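Local atomic coordinates of Acarbose/maltose binding protein GacH (Streptomyces glaucescens, PDB entry 3K01), a protein that binds acarbose and an acarbose homologue as the solute receptor of an ABC transporter, and probably maltose-type sugars as well. Residues A[143-148]-A[254-259]; A[181-186]-A[243-248]; A[85-90]-A[298-303]. All coordinates share one frame; numbering follows the deposited sequence. Where two conformers were deposited one is given.

Contact 1 of 3, residues A[143-148]-A[254-259]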
# COMPACT_ATOMS: atom_id res chain seq x y z
N LEU A 143 0.20 4.14 -4.42
CA LEU A 143 0.39 4.30 -5.86
C LEU A 143 0.55 5.76 -6.20
O LEU A 143 0.04 6.63 -5.50
CB LEU A 143 -0.81 3.73 -6.62
CG LEU A 143 -1.05 2.23 -6.50
CD1 LEU A 143 -2.32 1.79 -7.27
CD2 LEU A 143 0.16 1.41 -6.98
N ALA A 144 1.23 6.02 -7.33
CA ALA A 144 1.57 7.37 -7.76
C ALA A 144 1.63 7.40 -9.27
O ALA A 144 1.78 6.36 -9.90
CB ALA A 144 2.92 7.79 -7.16
N LEU A 145 1.51 8.60 -9.84
CA LEU A 145 1.66 8.77 -11.28
C LEU A 145 3.14 8.96 -11.64
O LEU A 145 3.74 9.97 -11.29
CB LEU A 145 0.86 9.98 -11.71
CG LEU A 145 0.81 10.23 -13.23
CD1 LEU A 145 0.04 9.17 -13.96
CD2 LEU A 145 0.24 11.62 -13.48
N PHE A 146 3.71 7.97 -12.32
CA PHE A 146 5.07 8.08 -12.87
C PHE A 146 4.98 8.74 -14.24
O PHE A 146 4.07 8.47 -15.02
CB PHE A 146 5.67 6.69 -13.10
CG PHE A 146 6.09 5.94 -11.87
CD1 PHE A 146 7.28 5.23 -11.90
CD2 PHE A 146 5.31 5.85 -10.71
CE1 PHE A 146 7.71 4.47 -10.83
CE2 PHE A 146 5.75 5.10 -9.62
CZ PHE A 146 6.96 4.42 -9.68
N TYR A 147 5.93 9.61 -14.56
CA TYR A 147 5.92 10.26 -15.87
C TYR A 147 7.33 10.40 -16.42
O TYR A 147 8.32 10.55 -15.70
CB TYR A 147 5.18 11.61 -15.85
CG TYR A 147 5.71 12.64 -14.89
CD1 TYR A 147 5.30 12.66 -13.55
CD2 TYR A 147 6.59 13.64 -15.34
CE1 TYR A 147 5.76 13.62 -12.68
CE2 TYR A 147 7.05 14.59 -14.47
CZ TYR A 147 6.63 14.58 -13.16
OH TYR A 147 7.09 15.53 -12.26
N ASN A 148 7.41 10.34 -17.75
CA ASN A 148 8.62 10.54 -18.52
C ASN A 148 8.76 12.04 -18.74
O ASN A 148 8.00 12.66 -19.49
CB ASN A 148 8.47 9.78 -19.84
CG ASN A 148 9.72 9.81 -20.72
OD1 ASN A 148 10.08 8.78 -21.37
ND2 ASN A 148 10.34 10.96 -20.81
N VAL A 254 4.42 4.45 -23.69
CA VAL A 254 3.57 5.42 -22.97
C VAL A 254 4.45 6.43 -22.25
O VAL A 254 5.62 6.14 -21.95
CB VAL A 254 2.62 4.75 -21.93
CG1 VAL A 254 1.70 3.77 -22.63
CG2 VAL A 254 3.40 4.06 -20.83
N ALA A 255 3.86 7.58 -21.92
CA ALA A 255 4.56 8.60 -21.16
C ALA A 255 4.33 8.54 -19.66
O ALA A 255 5.06 9.19 -18.89
CB ALA A 255 4.16 9.97 -21.67
N MET A 256 3.29 7.81 -19.24
CA MET A 256 2.84 7.79 -17.83
C MET A 256 2.36 6.42 -17.47
O MET A 256 1.84 5.70 -18.31
CB MET A 256 1.69 8.78 -17.64
CG MET A 256 2.11 10.23 -17.89
SD MET A 256 0.79 11.44 -17.66
CE MET A 256 -0.04 11.28 -19.26
N MET A 257 2.46 6.09 -16.18
CA MET A 257 1.83 4.86 -15.65
C MET A 257 1.56 5.17 -14.19
O MET A 257 2.08 6.13 -13.64
CB MET A 257 2.72 3.63 -15.76
CG MET A 257 3.96 3.70 -14.90
SD MET A 257 4.86 2.12 -14.89
CE MET A 257 6.36 2.52 -14.01
N VAL A 258 0.72 4.36 -13.54
CA VAL A 258 0.55 4.45 -12.09
C VAL A 258 1.27 3.27 -11.46
O VAL A 258 1.18 2.14 -11.95
CB VAL A 258 -0.93 4.44 -11.75
CG1 VAL A 258 -1.17 4.30 -10.24
CG2 VAL A 258 -1.58 5.69 -12.29
N ASN A 259 2.04 3.52 -10.41
CA ASN A 259 2.83 2.45 -9.83
C ASN A 259 3.31 2.83 -8.45
O ASN A 259 3.03 3.96 -7.98
CB ASN A 259 4.00 2.09 -10.76
CG ASN A 259 4.26 0.60 -10.79
OD1 ASN A 259 4.07 -0.10 -9.79
ND2 ASN A 259 4.68 0.10 -11.95

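Contact 2 of 3, residues A[181-186]-A[243-248]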
# COMPACT_ATOMS: atom_id res chain seq x y z
N GLY A 181 -0.47 8.44 -23.99
CA GLY A 181 -0.31 9.11 -22.68
C GLY A 181 -0.04 8.18 -21.52
O GLY A 181 0.94 8.36 -20.80
N LEU A 182 -0.92 7.19 -21.34
CA LEU A 182 -0.95 6.41 -20.10
C LEU A 182 -1.00 4.93 -20.38
O LEU A 182 -1.75 4.47 -21.25
CB LEU A 182 -2.22 6.81 -19.33
CG LEU A 182 -2.52 6.11 -18.00
CD1 LEU A 182 -1.45 6.40 -16.93
CD2 LEU A 182 -3.90 6.42 -17.46
N TYR A 183 -0.26 4.14 -19.59
CA TYR A 183 -0.56 2.71 -19.49
C TYR A 183 -1.48 2.51 -18.32
O TYR A 183 -1.09 2.85 -17.21
CB TYR A 183 0.71 1.85 -19.32
CG TYR A 183 0.34 0.39 -19.42
CD1 TYR A 183 0.45 -0.28 -20.64
CD2 TYR A 183 -0.20 -0.30 -18.35
CE1 TYR A 183 0.06 -1.61 -20.77
CE2 TYR A 183 -0.57 -1.64 -18.47
CZ TYR A 183 -0.44 -2.26 -19.66
OH TYR A 183 -0.84 -3.58 -19.75
N LEU A 184 -2.70 2.04 -18.57
CA LEU A 184 -3.69 1.83 -17.51
C LEU A 184 -3.65 0.36 -17.18
O LEU A 184 -3.94 -0.49 -18.03
CB LEU A 184 -5.07 2.26 -18.03
CG LEU A 184 -6.22 2.13 -17.01
CD1 LEU A 184 -7.23 3.21 -17.22
CD2 LEU A 184 -6.90 0.78 -17.10
N ARG A 185 -3.24 0.03 -15.96
CA ARG A 185 -3.15 -1.37 -15.56
C ARG A 185 -4.55 -1.96 -15.46
O ARG A 185 -5.35 -1.51 -14.64
CB ARG A 185 -2.43 -1.48 -14.21
CG ARG A 185 -2.39 -2.88 -13.60
CD ARG A 185 -1.18 -3.58 -14.09
NE ARG A 185 -0.93 -4.93 -13.52
CZ ARG A 185 -0.28 -5.20 -12.40
NH1 ARG A 185 0.22 -4.23 -11.64
NH2 ARG A 185 -0.10 -6.47 -12.05
N GLY A 186 -4.82 -2.98 -16.26
CA GLY A 186 -6.19 -3.48 -16.35
C GLY A 186 -6.46 -4.81 -15.68
O GLY A 186 -7.60 -5.25 -15.69
N ASN A 243 4.32 -6.84 -16.54
CA ASN A 243 5.36 -6.74 -17.55
C ASN A 243 4.97 -5.83 -18.66
O ASN A 243 5.78 -5.05 -19.16
CB ASN A 243 5.73 -8.12 -18.11
CG ASN A 243 6.50 -8.97 -17.13
OD1 ASN A 243 6.18 -10.15 -16.94
ND2 ASN A 243 7.51 -8.40 -16.53
N ASN A 244 3.72 -5.89 -19.08
CA ASN A 244 3.29 -5.02 -20.17
C ASN A 244 3.41 -3.54 -19.77
O ASN A 244 3.86 -2.70 -20.56
CB ASN A 244 1.85 -5.35 -20.62
CG ASN A 244 1.76 -6.57 -21.52
OD1 ASN A 244 0.86 -7.42 -21.36
ND2 ASN A 244 2.66 -6.68 -22.45
N MET A 245 3.01 -3.22 -18.55
CA MET A 245 3.08 -1.85 -18.08
C MET A 245 4.54 -1.39 -17.96
O MET A 245 4.88 -0.33 -18.49
CB MET A 245 2.42 -1.77 -16.72
CG MET A 245 2.49 -0.39 -16.13
SD MET A 245 1.38 -0.13 -14.75
CE MET A 245 2.00 -1.39 -13.64
N GLN A 246 5.37 -2.18 -17.31
CA GLN A 246 6.79 -1.81 -17.17
C GLN A 246 7.46 -1.67 -18.52
O GLN A 246 8.18 -0.70 -18.76
CB GLN A 246 7.55 -2.83 -16.31
CG GLN A 246 7.10 -2.87 -14.84
CD GLN A 246 7.28 -1.54 -14.17
OE1 GLN A 246 6.34 -0.76 -14.01
NE2 GLN A 246 8.51 -1.26 -13.78
N ASN A 247 7.19 -2.59 -19.45
CA ASN A 247 7.84 -2.51 -20.75
C ASN A 247 7.37 -1.27 -21.49
O ASN A 247 8.17 -0.60 -22.17
CB ASN A 247 7.55 -3.76 -21.60
CG ASN A 247 8.20 -5.02 -21.04
OD1 ASN A 247 9.11 -4.96 -20.24
ND2 ASN A 247 7.68 -6.17 -21.44
N ALA A 248 6.08 -0.96 -21.41
CA ALA A 248 5.54 0.21 -22.10
C ALA A 248 6.16 1.48 -21.54
O ALA A 248 6.49 2.41 -22.32
CB ALA A 248 4.01 0.26 -21.97

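Contact 3 of 3, residues A[85-90]-A[298-303]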
# COMPACT_ATOMS: atom_id res chain seq x y z
N PRO A 85 5.23 -16.82 16.32
CA PRO A 85 6.18 -15.82 16.78
C PRO A 85 5.54 -14.99 17.88
O PRO A 85 4.32 -14.98 18.01
CB PRO A 85 6.43 -14.97 15.53
CG PRO A 85 5.11 -15.05 14.79
CD PRO A 85 4.67 -16.48 14.99
N ASP A 86 6.36 -14.28 18.65
CA ASP A 86 5.83 -13.28 19.57
C ASP A 86 5.37 -12.02 18.82
O ASP A 86 4.37 -11.42 19.17
CB ASP A 86 6.86 -12.93 20.63
CG ASP A 86 7.27 -14.13 21.41
OD1 ASP A 86 6.41 -14.63 22.18
OD2 ASP A 86 8.41 -14.61 21.22
N VAL A 87 6.18 -11.62 17.82
CA VAL A 87 5.92 -10.42 17.07
C VAL A 87 5.89 -10.78 15.58
O VAL A 87 6.79 -11.45 15.08
CB VAL A 87 6.98 -9.35 17.35
CG1 VAL A 87 6.79 -8.13 16.44
CG2 VAL A 87 6.92 -8.93 18.84
N MET A 88 4.86 -10.29 14.91
CA MET A 88 4.64 -10.62 13.49
C MET A 88 4.60 -9.32 12.70
O MET A 88 3.80 -8.42 13.01
CB MET A 88 3.28 -11.35 13.38
CG MET A 88 2.81 -11.73 11.98
SD MET A 88 3.97 -12.90 11.26
CE MET A 88 3.46 -12.86 9.53
N ARG A 89 5.42 -9.24 11.65
CA ARG A 89 5.28 -8.11 10.70
C ARG A 89 3.98 -8.32 9.91
O ARG A 89 3.78 -9.39 9.31
CB ARG A 89 6.47 -8.00 9.77
CG ARG A 89 6.59 -6.64 9.18
CD ARG A 89 7.49 -6.62 7.99
NE ARG A 89 7.91 -5.29 7.57
CZ ARG A 89 8.37 -5.02 6.35
NH1 ARG A 89 8.45 -5.98 5.44
NH2 ARG A 89 8.78 -3.80 6.06
N THR A 90 3.10 -7.31 9.93
CA THR A 90 1.72 -7.47 9.46
C THR A 90 1.39 -6.46 8.38
O THR A 90 1.50 -5.26 8.60
CB THR A 90 0.66 -7.28 10.60
OG1 THR A 90 0.92 -6.07 11.32
CG2 THR A 90 0.67 -8.47 11.57
N TRP A 298 3.33 -1.80 6.08
CA TRP A 298 3.51 -2.83 7.10
C TRP A 298 3.43 -2.21 8.46
O TRP A 298 3.87 -1.09 8.68
CB TRP A 298 4.90 -3.50 6.96
CG TRP A 298 5.05 -4.30 5.68
CD1 TRP A 298 5.48 -3.83 4.47
CD2 TRP A 298 4.67 -5.66 5.48
NE1 TRP A 298 5.43 -4.84 3.54
CE2 TRP A 298 4.94 -5.98 4.13
CE3 TRP A 298 4.17 -6.66 6.33
CZ2 TRP A 298 4.70 -7.25 3.60
CZ3 TRP A 298 3.93 -7.92 5.80
CH2 TRP A 298 4.19 -8.20 4.44
N ASN A 299 2.90 -3.02 9.38
CA ASN A 299 2.78 -2.74 10.80
C ASN A 299 3.48 -3.86 11.54
O ASN A 299 3.93 -4.85 10.96
CB ASN A 299 1.29 -2.65 11.16
CG ASN A 299 0.60 -1.49 10.48
OD1 ASN A 299 1.21 -0.48 10.18
ND2 ASN A 299 -0.70 -1.62 10.26
N LEU A 300 3.51 -3.73 12.87
CA LEU A 300 4.01 -4.78 13.76
C LEU A 300 2.96 -5.12 14.78
O LEU A 300 2.38 -4.22 15.40
CB LEU A 300 5.26 -4.32 14.49
CG LEU A 300 6.38 -3.89 13.54
CD1 LEU A 300 7.07 -2.63 14.06
CD2 LEU A 300 7.31 -5.05 13.29
N SER A 301 2.70 -6.41 14.93
CA SER A 301 1.68 -6.90 15.85
C SER A 301 2.26 -7.93 16.79
O SER A 301 3.29 -8.55 16.51
CB SER A 301 0.53 -7.51 15.06
OG SER A 301 -0.06 -6.52 14.25
N VAL A 302 1.58 -8.13 17.91
CA VAL A 302 1.99 -9.08 18.94
C VAL A 302 1.00 -10.24 18.89
O VAL A 302 -0.21 -10.03 18.85
CB VAL A 302 1.97 -8.41 20.32
CG1 VAL A 302 2.30 -9.43 21.40
CG2 VAL A 302 2.96 -7.21 20.38
N TYR A 303 1.53 -11.46 18.86
CA TYR A 303 0.69 -12.65 18.89
C TYR A 303 -0.08 -12.75 20.19
O TYR A 303 0.48 -12.61 21.29
CB TYR A 303 1.58 -13.85 18.66
CG TYR A 303 0.96 -15.19 18.95
CD1 TYR A 303 -0.28 -15.56 18.40
CD2 TYR A 303 1.61 -16.10 19.76
CE1 TYR A 303 -0.84 -16.81 18.67
CE2 TYR A 303 1.06 -17.37 20.03
CZ TYR A 303 -0.16 -17.70 19.48
OH TYR A 303 -0.74 -18.93 19.77

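Contact 1 of 3, residues A[143-148]-A[254-259]
Phe146 faces Met257 and Asn259 on an antiparallel beta ladder, in which the end of strand 132-148 runs beside strand 254-259 in one lobe of a type 2 periplasmic-binding-protein fold. Phe146 and Met257 form a hydrogen-bonded pair, the Phe146 N to Met257 O bond being 2.8 Å. The Phe146 ring, with CG anti to its carbonyl carbon (chi1 -74°), leans along the ladder so that Asn259 CB sits over one face, 3.7 Å from Phe146 CE2, as a CH-pi contact. Met257 CG sits between the backbone N and the carbonyl carbon (chi1 66°), and the chain beyond it is extended. This carries Met257 CE obliquely to the ring, 3.6 Å from Phe146 CD1, with the sulfur in a Met-aromatic contact. Helices 241-251 and 264-268 pack on this same face. On the reverse face Leu145 CD1 straddles two neighbours, Met256 CB at 4.1 Å and Val258 CG2 at 4.2 Å, while Tyr147 CB rests on Met256 CG at 3.9 Å and its ring leads off. Beyond the ladder's end Leu143 crosses Val258 at about a right angle. The amide of Asn259 also turns back along its own strand, where ND2 makes a weak but nearly straight hydrogen bond to Met257 SD, 3.6 Å long.

Contact 2 of 3, residues A[181-186]-A[243-248]
In the helix-on-sheet layer of an alpha/beta lobe, Tyr183 of strand 180-183 lays its ring on helix 241-251 at Met245, with Ala248 CB oblique to it. The ring rests flat on the helix backbone: Met245 CA stands over its centre, 3.6 Å from the centroid and 10° off the normal, a CH-pi contact. With Tyr183 CG anti to the backbone N (chi1 -172°), the side chain reaches straight across to the helix. Met245 CB closes in on Tyr183 CD2 at 3.4 Å, and Ala248 CB meets Tyr183 CD1 at 3.8 Å. Tyr183 OH passes 3.3 Å from Asn244 CB and hydrogen-bonds to the Asp237 carboxylate, a bond that anchors the outer end of the ring. Met245 continues past the ring, its sulfur oblique to it in a Met-aromatic contact, and bends at chi3 (59°), bringing Met245 CE to 3.9 Å from Arg185 CD. The two side chains cross at about a right angle. Arg185 is steadied by a salt bridge to Asp187 and a cation-pi contact with Trp191. Strands 234-235 and 254-259, joined through this helix, both run parallel to strand 180-183 between them: the packing is that of a beta-alpha-beta crossover whose helix covers the strand it passes over.

Contact 3 of 3, residues A[85-90]-A[298-303]
Thr90 N gives Asn299 O a hydrogen bond of 2.8 Å that is almost straight at 177°. It belongs to an antiparallel ladder between strands 87-91 and 293-302. In the type 2 periplasmic-binding-protein fold such an antiparallel strand joins an otherwise parallel set, here strands 58-64, 28-34 and 87-91. Asn299 N returns a hydrogen bond to Thr90 O, and one further hydrogen-bonded pair follows, Met88 with Ser301, where Met88 N reaches Ser301 O at 2.8 Å. From the ladder, Arg89 runs extended from CG to NE and lays its guanidinium face to face on the Trp298 indole, planes 5° apart and centres 3.7 Å apart. Arg89 CZ lies 3.5 Å from Trp298 CG, over the five-membered ring, a cation-pi stack. The guanidinium is fixed further by Gln138 at NE and Thr35 at NH1, while Trp94 meets the indole edge-to-face. At the six-membered ring of the same indole, Thr90 C approaches obliquely, 3.5 Å from Trp298 CE3. On the Arg89 face of the ladder Val87 CG1 and Leu300 CD2 touch loosely at 4.4 Å, next to helix 309-320 and Phe32. At the far end Tyr303 N hydrogen-bonds to the carbonyl oxygen of Asp86; the Asp86 carboxylate is held by the Ser306 hydroxyl and the Thr31 backbone N. The neighbouring Pro85 O lies buried against Tyr303 CB at 3.0 Å and has no polar partner.

Overall arrangement
Contacts 1 and 2 form one continuous piece of a lobe, their centres 9 Å apart. Strand 254-259 follows helix 241-251 directly in the chain and pairs with strand 180-183, so the Met256 O to Tyr183 N approach of 2.9 Å, a probable hydrogen bond, ties them together. Contact 3 lies on the opposite side of the chain's centre, its centre about 33 Å from that of contact 1 and about 34 Å from that of contact 2. Strand 132-148 joins the two regions: one end pairs with strand 254-259, and an earlier part lies beside strand 293-302. The separation suggests that contacts 1 and 3 lie in different lobes; in this family solute binds in the cleft between the lobes.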